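Local structure of cysteine protease-like VirA (Shigella flexneri, 3EB8) at residues 101-106 / 264-269; 233-238 / 277-282; 303-308 / 320-325. The protein acts as a secreted effector that promotes bacterial entry into epithelial cells and spreading within and between them, its proposed tubulin-cleaving protease activity being disputed. All coordinates share one frame; numbering follows the deposited sequence.

Contact 1. Residues 101-106 / 264-269; sequences GNFKTH and NFMPEQ
The ring of F103 carries the CB of F265 over the middle of one face, a CH-pi contact with CB 3.5 Å from the F103 ring centroid. At the rim of the same ring, near its plane, sits the sulfur of M266, its SD 3.4 Å from F103 CD2, which makes this an edge-on Met-aromatic contact. The F265 ring runs alongside that of F103 and points the same way, with the planes only 9° from parallel, but the two have slid apart until their centroids are 5.0 Å from each other and overlap is slight. One face of the F265 ring lies against CB of its own neighbour N264, at the end of helix 245-265.

M266 is the first residue to leave the helical path. Its CG sits between the backbone N and the carbonyl carbon (chi1 45°), and a bend at chi3 carries the methyl past F103 to the loop backbone, CE lying 3.4 Å from T105 O. Q269 meets the same carbonyl with its aliphatic CG, 3.3 Å from T105 O, and the bend at chi2 lays the amide along the backbone of K104, NE2 being 3.5 Å from K104 CA. The contact packs the loop between strand 94-97 and helix 110-118 against the end of helix 245-265, with 264-269 inside the tubulin-binding region. H106 is tied to I272 through the backbone, and Q269 O accepts a hydrogen bond from R262.

With no hydrogen bond between 101-106 and 264-269, this surface junction probably coheres mainly through van der Waals packing, the Q269 amide lying against backbone.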
loop_
_atom_site.group_PDB
_atom_site.type_symbol
_atom_site.label_atom_id
_atom_site.label_comp_id
_atom_site.label_asym_id
_atom_site.label_seq_id
_atom_site.Cartn_x
_atom_site.Cartn_y
_atom_site.Cartn_z
ATOM N N GLY A 101 17.339 -0.067 16.817
ATOM C CA GLY A 101 16.926 1.311 16.740
ATOM C C GLY A 101 17.805 2.152 17.624
ATOM O O GLY A 101 18.578 1.633 18.417
ATOM N N ASN A 102 17.702 3.460 17.457
ATOM C CA ASN A 102 18.208 4.398 18.444
ATOM C C ASN A 102 17.292 5.610 18.444
ATOM O O ASN A 102 16.470 5.772 17.538
ATOM C CB ASN A 102 19.646 4.802 18.148
ATOM C CG ASN A 102 19.757 5.695 16.941
ATOM O OD1 ASN A 102 19.692 5.233 15.806
ATOM N ND2 ASN A 102 19.924 6.986 17.178
ATOM N N PHE A 103 17.411 6.441 19.470
ATOM C CA PHE A 103 16.496 7.566 19.627
ATOM C C PHE A 103 17.202 8.868 19.304
ATOM O O PHE A 103 16.744 9.944 19.674
ATOM C CB PHE A 103 15.919 7.603 21.039
ATOM C CG PHE A 103 15.075 6.407 21.378
ATOM C CD1 PHE A 103 15.417 5.584 22.442
ATOM C CD2 PHE A 103 13.943 6.100 20.632
ATOM C CE1 PHE A 103 14.634 4.483 22.766
ATOM C CE2 PHE A 103 13.155 5.000 20.951
ATOM C CZ PHE A 103 13.508 4.187 22.018
ATOM N N LYS A 104 18.310 8.749 18.587
ATOM C CA LYS A 104 19.076 9.904 18.150
ATOM C C LYS A 104 19.055 10.073 16.623
ATOM O O LYS A 104 19.962 10.682 16.057
ATOM C CB LYS A 104 20.516 9.808 18.677
ATOM C CG LYS A 104 20.607 9.772 20.217
ATOM C CD LYS A 104 22.027 9.516 20.714
ATOM C CE LYS A 104 22.054 9.315 22.228
ATOM N NZ LYS A 104 23.432 9.436 22.808
ATOM N N THR A 105 18.018 9.532 15.974
ATOM C CA THR A 105 17.819 9.681 14.532
ATOM C C THR A 105 16.477 10.346 14.230
ATOM O O THR A 105 15.554 10.321 15.045
ATOM C CB THR A 105 17.885 8.337 13.795
ATOM O OG1 THR A 105 19.050 7.623 14.214
ATOM C CG2 THR A 105 17.986 8.559 12.294
ATOM N N HIS A 106 16.376 10.939 13.048
ATOM C CA HIS A 106 15.207 11.709 12.668
ATOM C C HIS A 106 14.368 10.953 11.640
ATOM O O HIS A 106 13.321 11.431 11.221
ATOM C CB HIS A 106 15.653 13.054 12.084
ATOM C CG HIS A 106 16.485 12.926 10.843
ATOM N ND1 HIS A 106 17.852 12.757 10.875
ATOM C CD2 HIS A 106 16.139 12.927 9.533
ATOM C CE1 HIS A 106 18.315 12.668 9.640
ATOM N NE2 HIS A 106 17.295 12.769 8.807
ATOM N N ASN A 264 8.230 9.845 25.723
ATOM C CA ASN A 264 8.968 8.982 26.638
ATOM C C ASN A 264 10.432 8.794 26.212
ATOM O O ASN A 264 11.340 8.868 27.030
ATOM C CB ASN A 264 8.267 7.622 26.711
ATOM C CG ASN A 264 8.179 7.080 28.113
ATOM O OD1 ASN A 264 8.243 7.833 29.080
ATOM N ND2 ASN A 264 8.020 5.762 28.233
ATOM N N PHE A 265 10.654 8.577 24.919
ATOM C CA PHE A 265 11.955 8.134 24.429
ATOM C C PHE A 265 12.762 9.202 23.698
ATOM O O PHE A 265 13.987 9.222 23.801
ATOM C CB PHE A 265 11.807 6.882 23.550
ATOM C CG PHE A 265 11.101 5.737 24.241
ATOM C CD1 PHE A 265 9.962 5.181 23.694
ATOM C CD2 PHE A 265 11.568 5.243 25.451
ATOM C CE1 PHE A 265 9.301 4.140 24.333
ATOM C CE2 PHE A 265 10.913 4.197 26.105
ATOM C CZ PHE A 265 9.778 3.652 25.543
ATOM N N MET A 266 12.101 10.086 22.964
ATOM C CA MET A 266 12.843 11.105 22.219
ATOM C C MET A 266 12.106 12.441 22.119
ATOM O O MET A 266 11.747 12.872 21.019
ATOM C CB MET A 266 13.207 10.583 20.835
ATOM C CG MET A 266 12.083 9.862 20.118
ATOM S SD MET A 266 12.651 8.697 18.843
ATOM C CE MET A 266 13.713 9.723 17.832
ATOM N N PRO A 267 11.886 13.097 23.274
ATOM C CA PRO A 267 11.191 14.382 23.381
ATOM C C PRO A 267 11.933 15.463 22.596
ATOM O O PRO A 267 11.307 16.313 21.974
ATOM C CB PRO A 267 11.258 14.712 24.886
ATOM C CG PRO A 267 11.735 13.502 25.570
ATOM C CD PRO A 267 12.442 12.645 24.561
ATOM N N GLU A 268 13.261 15.419 22.636
ATOM C CA GLU A 268 14.100 16.454 22.034
ATOM C C GLU A 268 14.325 16.192 20.549
ATOM O O GLU A 268 14.437 17.125 19.757
ATOM C CB GLU A 268 15.443 16.560 22.778
ATOM C CG GLU A 268 16.485 15.481 22.417
ATOM C CD GLU A 268 16.011 14.057 22.677
ATOM O OE1 GLU A 268 15.139 13.863 23.542
ATOM O OE2 GLU A 268 16.513 13.125 22.013
ATOM N N GLN A 269 14.364 14.914 20.178
ATOM C CA GLN A 269 14.663 14.510 18.805
ATOM C C GLN A 269 13.591 14.931 17.806
ATOM O O GLN A 269 12.404 14.926 18.107
ATOM C CB GLN A 269 14.904 13.004 18.726
ATOM C CG GLN A 269 15.488 12.556 17.407
ATOM C CD GLN A 269 16.880 13.110 17.168
ATOM O OE1 GLN A 269 17.196 13.558 16.064
ATOM N NE2 GLN A 269 17.720 13.086 18.204
#

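Contact 2. Residues 233-238 / 277-282; sequences TSAFWQ and HIIKIN
F236 lays one face of its ring over the CD1 methyl of I279, which stands 3.5 Å from the ring centroid and is displaced toward the rim, a CH-pi contact in which the two side chains cross at about a right angle. CG of F236 is anti to the carbonyl carbon (chi1 -68°), which brings the end of the ring toward strand 274-283, and the ring edge meets T233 O in its plane. The CD2 side of the ring also leans over a face of the H277 imidazole, with F236 CD2 3.8 Å from H277 CD2. These two planes are inclined at 49°, an oblique meeting that is neither a stack nor an edge-to-face pair.

A type I turn runs from S234 to W237 and sets up this approach; its closing bond, from W237 N to S234 O, measures 3.1 Å. The opposing residues belong to strand 274-283 of the mixed sheet, which runs parallel to strand 157-160 and antiparallel to strand 300-312. Because side chains alternate along a strand, H277 and I279 both point toward the turn. A235 directs its methyl at the same isoleucine, CB lying 3.7 Å from I279 CD1. I158 of strand 157-160 touches both F236 and I279, adding to the apolar layer under the turn. A235 O accepts a hydrogen bond from the S304 hydroxyl on strand 300-312, and H277 ND1 lies 3.5 Å from A235 O.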
loop_
_atom_site.group_PDB
_atom_site.type_symbol
_atom_site.label_atom_id
_atom_site.label_comp_id
_atom_site.label_asym_id
_atom_site.label_seq_id
_atom_site.Cartn_x
_atom_site.Cartn_y
_atom_site.Cartn_z
ATOM N N THR A 233 -3.274 9.176 -9.834
ATOM C CA THR A 233 -3.419 10.418 -9.070
ATOM C C THR A 233 -4.227 10.204 -7.800
ATOM O O THR A 233 -3.881 10.707 -6.747
ATOM C CB THR A 233 -4.009 11.587 -9.913
ATOM O OG1 THR A 233 -5.314 11.247 -10.400
ATOM C CG2 THR A 233 -3.098 11.898 -11.095
ATOM N N SER A 234 -5.285 9.420 -7.894
ATOM C CA SER A 234 -6.121 9.189 -6.731
ATOM C C SER A 234 -5.325 8.612 -5.568
ATOM O O SER A 234 -5.690 8.824 -4.404
ATOM C CB SER A 234 -7.269 8.249 -7.076
ATOM O OG SER A 234 -6.818 6.919 -7.212
ATOM N N ALA A 235 -4.259 7.877 -5.889
ATOM C CA ALA A 235 -3.470 7.160 -4.887
ATOM C C ALA A 235 -2.796 8.101 -3.891
ATOM O O ALA A 235 -2.412 7.684 -2.804
ATOM C CB ALA A 235 -2.418 6.245 -5.548
ATOM N N PHE A 236 -2.657 9.366 -4.279
ATOM C CA PHE A 236 -1.970 10.357 -3.455
ATOM C C PHE A 236 -2.925 11.191 -2.573
ATOM O O PHE A 236 -2.466 11.957 -1.734
ATOM C CB PHE A 236 -1.098 11.283 -4.323
ATOM C CG PHE A 236 0.083 10.599 -4.960
ATOM C CD1 PHE A 236 -0.057 9.908 -6.152
ATOM C CD2 PHE A 236 1.342 10.654 -4.365
ATOM C CE1 PHE A 236 1.038 9.278 -6.738
ATOM C CE2 PHE A 236 2.437 10.024 -4.949
ATOM C CZ PHE A 236 2.286 9.339 -6.136
ATOM N N TRP A 237 -4.243 11.064 -2.757
ATOM C CA TRP A 237 -5.148 11.880 -1.945
ATOM C C TRP A 237 -4.854 11.723 -0.424
ATOM O O TRP A 237 -4.791 10.605 0.100
ATOM C CB TRP A 237 -6.630 11.621 -2.275
ATOM C CG TRP A 237 -7.558 12.563 -1.523
ATOM C CD1 TRP A 237 -7.399 13.918 -1.360
ATOM C CD2 TRP A 237 -8.761 12.222 -0.836
ATOM N NE1 TRP A 237 -8.422 14.430 -0.617
ATOM C CE2 TRP A 237 -9.276 13.416 -0.277
ATOM C CE3 TRP A 237 -9.474 11.027 -0.658
ATOM C CZ2 TRP A 237 -10.471 13.454 0.458
ATOM C CZ3 TRP A 237 -10.670 11.065 0.077
ATOM C CH2 TRP A 237 -11.149 12.279 0.632
ATOM N N GLN A 238 -4.664 12.841 0.272
ATOM C CA GLN A 238 -4.178 12.797 1.657
ATOM C C GLN A 238 -5.110 12.072 2.631
ATOM O O GLN A 238 -4.655 11.521 3.625
ATOM C CB GLN A 238 -3.894 14.207 2.159
ATOM C CG GLN A 238 -5.080 15.160 2.046
ATOM C CD GLN A 238 -4.767 16.548 2.601
ATOM O OE1 GLN A 238 -4.566 17.510 1.847
ATOM N NE2 GLN A 238 -4.707 16.650 3.929
ATOM N N HIS A 277 4.823 7.637 -0.396
ATOM C CA HIS A 277 3.871 6.606 -0.846
ATOM C C HIS A 277 4.525 5.420 -1.552
ATOM O O HIS A 277 5.442 5.591 -2.351
ATOM C CB HIS A 277 2.855 7.201 -1.832
ATOM C CG HIS A 277 1.890 8.163 -1.214
ATOM N ND1 HIS A 277 0.588 7.822 -0.923
ATOM C CD2 HIS A 277 2.031 9.458 -0.847
ATOM C CE1 HIS A 277 -0.029 8.863 -0.389
ATOM N NE2 HIS A 277 0.824 9.870 -0.334
ATOM N N ILE A 278 4.037 4.219 -1.274
ATOM C CA ILE A 278 4.347 3.089 -2.134
ATOM C C ILE A 278 3.073 2.678 -2.867
ATOM O O ILE A 278 2.115 2.181 -2.267
ATOM C CB ILE A 278 4.967 1.877 -1.385
ATOM C CG1 ILE A 278 6.469 2.087 -1.129
ATOM C CG2 ILE A 278 4.882 0.624 -2.255
ATOM C CD1 ILE A 278 6.806 3.206 -0.220
ATOM N N ILE A 279 3.082 2.889 -4.175
ATOM C CA ILE A 279 1.904 2.720 -5.003
ATOM C C ILE A 279 2.090 1.608 -6.025
ATOM O O ILE A 279 2.958 1.677 -6.880
ATOM C CB ILE A 279 1.566 4.048 -5.710
ATOM C CG1 ILE A 279 1.143 5.079 -4.658
ATOM C CG2 ILE A 279 0.472 3.839 -6.766
ATOM C CD1 ILE A 279 1.241 6.519 -5.129
ATOM N N LYS A 280 1.282 0.568 -5.912
ATOM C CA LYS A 280 1.301 -0.512 -6.891
ATOM C C LYS A 280 -0.008 -0.519 -7.672
ATOM O O LYS A 280 -1.084 -0.506 -7.078
ATOM C CB LYS A 280 1.541 -1.864 -6.223
ATOM C CG LYS A 280 2.942 -2.003 -5.639
ATOM C CD LYS A 280 3.552 -3.366 -5.964
ATOM C CE LYS A 280 5.078 -3.335 -5.841
ATOM N NZ LYS A 280 5.765 -4.543 -6.393
ATOM N N ILE A 281 0.095 -0.506 -9.001
ATOM C CA ILE A 281 -1.064 -0.470 -9.876
ATOM C C ILE A 281 -0.966 -1.626 -10.838
ATOM O O ILE A 281 0.099 -1.858 -11.419
ATOM C CB ILE A 281 -1.149 0.865 -10.687
ATOM C CG1 ILE A 281 -1.244 2.061 -9.747
ATOM C CG2 ILE A 281 -2.355 0.856 -11.609
ATOM C CD1 ILE A 281 -0.945 3.385 -10.369
ATOM N N ASN A 282 -2.084 -2.342 -10.997
ATOM C CA ASN A 282 -2.209 -3.438 -11.939
ATOM C C ASN A 282 -3.494 -3.314 -12.754
ATOM O O ASN A 282 -4.490 -2.784 -12.275
ATOM C CB ASN A 282 -2.180 -4.774 -11.204
ATOM C CG ASN A 282 -0.831 -5.047 -10.566
ATOM O OD1 ASN A 282 0.135 -5.354 -11.257
ATOM N ND2 ASN A 282 -0.753 -4.920 -9.243
#

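Contact 3. Residues 303-308 / 320-325; sequences SSSILP and KIETSY
S303 and E322 both stretch away from their backbone nitrogens, OG of S303 at chi1 162° and CG of E322 at chi1 166°, and the glutamate chain then stays extended, so that its carboxylate reaches the serine hydroxyl. S303 OG donates to E322 OE2 at 2.9 Å, approaching from above the carboxylate plane, 46° out of it. S305 turns its OG the other way, anti to its carbonyl carbon, and lodges it against the aliphatic root of the same glutamate, 3.2 Å from E322 CB. The buried carboxylate is thus held at its tip by S303, while S305, the partner of E322 in a non-hydrogen-bonded pair, lies beside its stem.

Beneath these side chains the backbones form a regular antiparallel ladder. In the hydrogen-bonded pair S304-T323, S304 N reaches T323 O at 2.7 Å, almost straight and nearly along the C=O axis, and T323 N returns to S304 O at 2.9 Å from above the carbonyl plane. That carbonyl has a second donor: a water donates to S304 O and is also hydrogen-bonded to T323 OG1, its oxygen 2.7 Å from T323 OG1. In the next hydrogen-bonded pair I306 N meets I321 O at 2.8 Å, and on the face shared with S304 and T323 the isoleucines lie side by side, I306 CG2 3.7 Å from I321 CB.

K320 runs fully extended past S305 to where NZ hydrogen-bonds to A116 O and C119 O, carbonyls at and just past the C-terminal end of helix 110-118 that would probably stabilise its charge. The segments form part of the beta hairpin 300-312/315-327 inside the mixed sheet: strand 274-283 pairs with the 303-308 side, strand 348-356 with the 320-325 side, and T121 of strand 121-123 touches K320 and E322.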
loop_
_atom_site.group_PDB
_atom_site.type_symbol
_atom_site.label_atom_id
_atom_site.label_comp_id
_atom_site.label_asym_id
_atom_site.label_seq_id
_atom_site.Cartn_x
_atom_site.Cartn_y
_atom_site.Cartn_z
ATOM N N SER A 303 -2.974 -0.260 -5.083
ATOM C CA SER A 303 -2.596 -0.377 -3.692
ATOM C C SER A 303 -1.757 0.842 -3.346
ATOM O O SER A 303 -0.652 1.004 -3.876
ATOM C CB SER A 303 -1.772 -1.632 -3.458
ATOM O OG SER A 303 -1.081 -1.522 -2.218
ATOM N N SER A 304 -2.280 1.701 -2.473
ATOM C CA SER A 304 -1.590 2.928 -2.082
ATOM C C SER A 304 -1.239 2.894 -0.600
ATOM O O SER A 304 -2.111 3.006 0.258
ATOM C CB SER A 304 -2.467 4.145 -2.384
ATOM O OG SER A 304 -1.780 5.366 -2.159
ATOM N N SER A 305 0.041 2.746 -0.292
ATOM C CA SER A 305 0.458 2.707 1.099
ATOM C C SER A 305 1.136 3.986 1.508
ATOM O O SER A 305 2.048 4.464 0.835
ATOM C CB SER A 305 1.386 1.532 1.335
ATOM O OG SER A 305 0.692 0.339 1.054
ATOM N N ILE A 306 0.697 4.547 2.622
ATOM C CA ILE A 306 1.404 5.676 3.183
ATOM C C ILE A 306 2.280 5.152 4.339
ATOM O O ILE A 306 1.958 4.141 4.952
ATOM C CB ILE A 306 0.426 6.793 3.598
ATOM C CG1 ILE A 306 1.166 8.126 3.740
ATOM C CG2 ILE A 306 -0.318 6.436 4.884
ATOM C CD1 ILE A 306 0.253 9.339 3.829
ATOM N N LEU A 307 3.407 5.806 4.606
ATOM C CA LEU A 307 4.368 5.286 5.581
ATOM C C LEU A 307 4.745 6.302 6.655
ATOM O O LEU A 307 5.926 6.638 6.789
ATOM C CB LEU A 307 5.660 4.810 4.893
ATOM C CG LEU A 307 5.641 3.783 3.749
ATOM C CD1 LEU A 307 7.033 3.629 3.122
ATOM C CD2 LEU A 307 5.134 2.435 4.206
ATOM N N PRO A 308 3.758 6.804 7.418
ATOM C CA PRO A 308 4.103 7.781 8.452
ATOM C C PRO A 308 5.062 7.169 9.457
ATOM O O PRO A 308 4.975 5.985 9.734
ATOM C CB PRO A 308 2.757 8.048 9.145
ATOM C CG PRO A 308 1.922 6.855 8.791
ATOM C CD PRO A 308 2.312 6.549 7.392
ATOM N N LYS A 320 2.588 1.521 8.650
ATOM C CA LYS A 320 2.107 1.310 7.301
ATOM C C LYS A 320 0.577 1.338 7.256
ATOM O O LYS A 320 -0.099 0.544 7.906
ATOM C CB LYS A 320 2.628 -0.002 6.744
ATOM C CG LYS A 320 2.240 -0.271 5.307
ATOM C CD LYS A 320 2.809 -1.607 4.913
ATOM C CE LYS A 320 2.462 -2.003 3.512
ATOM N NZ LYS A 320 3.321 -3.182 3.138
ATOM N N ILE A 321 0.034 2.274 6.496
ATOM C CA ILE A 321 -1.393 2.327 6.279
ATOM C C ILE A 321 -1.583 2.115 4.806
ATOM O O ILE A 321 -1.145 2.933 4.007
ATOM C CB ILE A 321 -1.968 3.701 6.662
ATOM C CG1 ILE A 321 -1.653 4.024 8.115
ATOM C CG2 ILE A 321 -3.454 3.751 6.413
ATOM C CD1 ILE A 321 -2.188 5.355 8.548
ATOM N N GLU A 322 -2.208 1.007 4.437
ATOM C CA GLU A 322 -2.429 0.702 3.042
ATOM C C GLU A 322 -3.909 0.765 2.665
ATOM O O GLU A 322 -4.771 0.253 3.389
ATOM C CB GLU A 322 -1.877 -0.681 2.725
ATOM C CG GLU A 322 -2.322 -1.262 1.401
ATOM C CD GLU A 322 -1.676 -2.607 1.146
ATOM O OE1 GLU A 322 -1.029 -3.136 2.070
ATOM O OE2 GLU A 322 -1.795 -3.142 0.029
ATOM N N THR A 323 -4.198 1.401 1.532
ATOM C CA THR A 323 -5.526 1.383 0.961
ATOM C C THR A 323 -5.477 0.780 -0.427
ATOM O O THR A 323 -4.654 1.175 -1.252
ATOM C CB THR A 323 -6.096 2.775 0.820
ATOM O OG1 THR A 323 -5.833 3.515 2.015
ATOM C CG2 THR A 323 -7.608 2.711 0.543
ATOM N N SER A 324 -6.371 -0.173 -0.676
ATOM C CA SER A 324 -6.509 -0.798 -1.978
ATOM C C SER A 324 -7.939 -0.628 -2.509
ATOM O O SER A 324 -8.905 -0.631 -1.736
ATOM C CB SER A 324 -6.201 -2.280 -1.868
ATOM O OG SER A 324 -7.200 -2.891 -1.081
ATOM N N TYR A 325 -8.052 -0.527 -3.830
ATOM C CA TYR A 325 -9.315 -0.336 -4.505
ATOM C C TYR A 325 -9.194 -0.557 -6.015
ATOM O O TYR A 325 -8.088 -0.603 -6.581
ATOM C CB TYR A 325 -9.824 1.074 -4.260
ATOM C CG TYR A 325 -8.801 2.130 -4.551
ATOM C CD1 TYR A 325 -8.734 2.743 -5.781
ATOM C CD2 TYR A 325 -7.893 2.511 -3.588
ATOM C CE1 TYR A 325 -7.789 3.718 -6.031
ATOM C CE2 TYR A 325 -6.946 3.471 -3.825
ATOM C CZ TYR A 325 -6.891 4.077 -5.037
ATOM O OH TYR A 325 -5.939 5.052 -5.245
HETATM O O HOH W 1 -3.444 4.718 2.452
#

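Contacts 2 and 3 adjoin in the mixed sheet, their centres about 8 Å apart. Strand 274-283 of contact 2 pairs directly with strand 300-312 of contact 3, K280 O lying 2.8 Å from S303 N, and I278 CD1 packs 3.4 Å from L307 CD1. The hydroxyls of S234 and Y325 are hydrogen-bonded, adding a further tie. Contact 1 stands apart at the surface, its centre about 30 Å from that of contact 2 and 25 Å from that of contact 3, but a short connection leads from 264-269 to strand 274-283. Segments 233-238 and 264-269 both fall in the tubulin-binding region, so contacts 1 and 2 each join that region to other parts of the protein.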